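Local coordinates for DPS family protein (Vibrio cholerae O1 biovar El Tor, PDB 3IQ1), which belongs to the Dps family of ferritin-like diiron-carboxylate proteins and probably binds, oxidises and stores iron inside a shell of twelve subunits, at the interface of chains A and B and the interface of chains A and C. Numbering follows the deposited sequence. Chains: chain A/B/C, DPS family protein.

Contact 1: the interface of chains A and B. Residues chain A 151, 155, 159; chain B 8.
B:Leu8, in the N-terminal stretch of chain B ahead of its first helix, lies across the side chain of A:Asn155 near the C-terminal end of helix 134-158. B:Leu8 hides 67 Å² of its surface and A:Asn155 hides 36 Å², the two largest shares of the patch. Both branches of the leucine fork do the touching: CD1 rests 4.0 Å from A:Asn155 CB, while CD2 meets the amide end, 3.9 Å from ND2. The fork thus spans the asparagine from its methylene to its amide nitrogen, and the two side chains approach at a slant. In A:Asn155, CG stands opposite the carbonyl carbon (chi1 -88°), which carries the amide out from the helix towards chain B. Its oxygen OD1 takes part in a water bridge: water 1 lies 3.0 Å from A:Asn155 OD1 and 2.7 Å from the backbone O of B:Leu8. The same residue pair is therefore joined by apolar packing at the leucine tip and by water at its backbone. One helical turn back, methyl CG1 of A:Val151 approaches that carbonyl, 3.8 Å from B:Leu8 O. At the other end the aliphatic part of A:Lys159, the C-terminal residue, borders the leucine more loosely, with CE 4.4 Å from B:Leu8 CD1. The patch pins B:Leu8 of the N-terminal segment against the C-terminal part of the neighbour's last helix, and this presumably steadies both chain ends within the dodecameric shell.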
# COMPACT_ATOMS: atom_id res chain seq x y z
N VAL A 151 29.37 1.83 -12.87
CA VAL A 151 30.69 2.37 -13.12
C VAL A 151 30.63 3.66 -13.93
O VAL A 151 31.37 4.62 -13.63
CB VAL A 151 31.58 1.34 -13.76
CG1 VAL A 151 32.88 1.97 -14.31
CG2 VAL A 151 31.92 0.27 -12.68
N ASN A 155 32.03 7.16 -12.13
CA ASN A 155 33.03 7.91 -12.87
C ASN A 155 32.50 9.30 -13.24
O ASN A 155 33.29 10.26 -13.31
CB ASN A 155 33.42 7.17 -14.14
CG ASN A 155 34.56 6.18 -13.93
OD1 ASN A 155 34.36 4.92 -13.98
ND2 ASN A 155 35.74 6.69 -13.62
N LYS A 159 34.26 13.11 -12.25
CA LYS A 159 34.80 13.98 -13.29
C LYS A 159 35.00 15.37 -12.76
O LYS A 159 35.89 16.05 -13.27
CB LYS A 159 33.88 14.06 -14.50
CG LYS A 159 33.67 12.82 -15.22
CD LYS A 159 34.80 12.41 -16.11
CE LYS A 159 34.36 11.24 -17.04
NZ LYS A 159 33.52 11.64 -18.23
OXT LYS A 159 34.34 15.89 -11.84
N LEU B 8 36.06 3.24 -19.80
CA LEU B 8 35.97 3.21 -18.36
C LEU B 8 35.40 1.89 -17.84
O LEU B 8 35.72 1.48 -16.76
CB LEU B 8 35.12 4.39 -17.86
CG LEU B 8 35.81 5.76 -18.05
CD1 LEU B 8 34.85 6.89 -17.83
CD2 LEU B 8 37.06 5.90 -17.17
O HOH W 1 36.32 2.73 -14.43

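Contact 2: the interface of chains A and C. Residues chain A 31, 67, 71, 82-83, 88; chain C 35, 42.
A:Ala71 sets its methyl squarely over the indole of C:Trp42, a CH-pi contact in which CB lies 3.5 Å from the centroid of each of the two fused rings. The short side chain probably allows the broad ring to settle close against helix 49-76. One turn back along that helix, A:Ile67 reaches the benzo rim obliquely, with CG2 4.0 Å from C:Trp42 CZ2. A:His83 comes in at the edge instead: its CB lies in the indole plane, 3.8 Å from C:Trp42 CZ3. C:Met35, a selenomethionine, folds back through bends at chi2 and chi3 (60° and -101°), which turns its end towards A:Tyr88. SE lies 3.7 Å from A:Tyr88 CE2, and the terminal methyl CE is 3.7 Å from A:Tyr88 OH. That hydroxyl donates a 2.7 Å hydrogen bond to the backbone O of second-shell A:Met82, reaching it from above the carbonyl plane. A:Gln31 touches chain C itself, its amide NE2 4.0 Å from C:Met35 CE, while its CG lies over a face of the tyrosine ring towards the rim; this packing and the bond to A:Met82 O probably fix the phenol. Helix 13-43 of chain C, which carries both C:Met35 and C:Trp42, meets chain A along helices 13-43 and 49-76, the 82-83 loop and short helix 85-91; two-fold symmetry repeats the patch with the chains exchanged.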
# COMPACT_ATOMS: atom_id res chain seq x y z
N GLN A 31 32.69 -10.02 -0.86
CA GLN A 31 32.57 -9.91 0.59
C GLN A 31 33.53 -8.83 1.14
O GLN A 31 33.11 -7.93 1.89
CB GLN A 31 32.82 -11.27 1.24
CG GLN A 31 31.67 -12.27 1.08
CD GLN A 31 30.55 -12.04 2.07
OE1 GLN A 31 30.32 -10.92 2.48
NE2 GLN A 31 29.83 -13.09 2.45
N ILE A 67 25.68 -11.16 -3.19
CA ILE A 67 26.36 -12.14 -2.36
C ILE A 67 25.46 -13.37 -2.09
O ILE A 67 25.92 -14.56 -2.21
CB ILE A 67 26.87 -11.52 -1.07
CG1 ILE A 67 28.09 -10.63 -1.36
CG2 ILE A 67 27.14 -12.63 -0.02
CD1 ILE A 67 28.45 -9.64 -0.24
N ALA A 71 26.24 -17.20 -3.50
CA ALA A 71 26.39 -18.34 -2.64
C ALA A 71 25.41 -19.42 -3.07
O ALA A 71 25.74 -20.62 -3.08
CB ALA A 71 26.14 -17.95 -1.17
N MSE A 82 32.22 -20.53 0.13
CA MSE A 82 33.05 -20.04 1.21
C MSE A 82 32.14 -19.20 2.13
O MSE A 82 31.28 -18.46 1.66
CB MSE A 82 34.21 -19.20 0.67
CG MSE A 82 35.48 -19.93 0.56
SE MSE A 82 36.86 -18.62 0.04
CE MSE A 82 36.28 -18.36 -1.66
N HIS A 83 32.37 -19.30 3.43
CA HIS A 83 31.46 -18.70 4.42
C HIS A 83 32.18 -18.35 5.73
O HIS A 83 31.61 -18.46 6.83
CB HIS A 83 30.18 -19.52 4.65
CG HIS A 83 30.41 -20.94 5.13
ND1 HIS A 83 30.84 -21.94 4.28
CD2 HIS A 83 30.23 -21.51 6.34
CE1 HIS A 83 30.89 -23.08 4.95
NE2 HIS A 83 30.54 -22.85 6.21
N TYR A 88 37.57 -15.79 3.03
CA TYR A 88 37.50 -14.68 2.09
C TYR A 88 38.81 -13.90 1.98
O TYR A 88 39.20 -13.50 0.89
CB TYR A 88 36.38 -13.70 2.44
CG TYR A 88 34.99 -14.28 2.47
CD1 TYR A 88 34.59 -15.19 1.51
CD2 TYR A 88 34.08 -13.91 3.43
CE1 TYR A 88 33.32 -15.73 1.49
CE2 TYR A 88 32.79 -14.45 3.43
CZ TYR A 88 32.42 -15.37 2.46
OH TYR A 88 31.14 -15.86 2.47
N MSE C 35 28.26 -13.74 10.24
CA MSE C 35 28.86 -14.57 9.17
C MSE C 35 28.52 -16.02 9.40
O MSE C 35 28.12 -16.71 8.48
CB MSE C 35 30.37 -14.42 9.18
CG MSE C 35 31.09 -15.01 8.00
SE MSE C 35 30.51 -14.20 6.27
CE MSE C 35 29.41 -15.43 5.69
N TRP C 42 22.85 -20.76 4.42
CA TRP C 42 23.26 -21.32 3.15
C TRP C 42 23.37 -22.85 3.21
O TRP C 42 22.99 -23.54 2.25
CB TRP C 42 24.61 -20.75 2.71
CG TRP C 42 24.57 -19.34 2.25
CD1 TRP C 42 23.49 -18.67 1.70
CD2 TRP C 42 25.63 -18.40 2.32
NE1 TRP C 42 23.82 -17.37 1.46
CE2 TRP C 42 25.13 -17.18 1.82
CE3 TRP C 42 26.93 -18.45 2.78
CZ2 TRP C 42 25.92 -16.05 1.72
CZ3 TRP C 42 27.73 -17.31 2.71
CH2 TRP C 42 27.20 -16.12 2.18

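The C-alpha centres of contact 1 and contact 2 lie about 29 Å apart, and the two have no residue in common. On chain A, contact 1 uses the end of the last helix, 134-158, whereas contact 2 uses helices 13-43, 49-76 and 85-91 with the loop between helices 49-76 and 85-91. In these patches one subunit meets two neighbours through different parts of its surface. The geometries differ too: contact 2 belongs to a two-fold interface, in which each partner gives and receives the same grip, while contact 1 belongs to an interface that is not an exact two-fold. Combining such interfaces can join pairs into the closed twelve-subunit assembly.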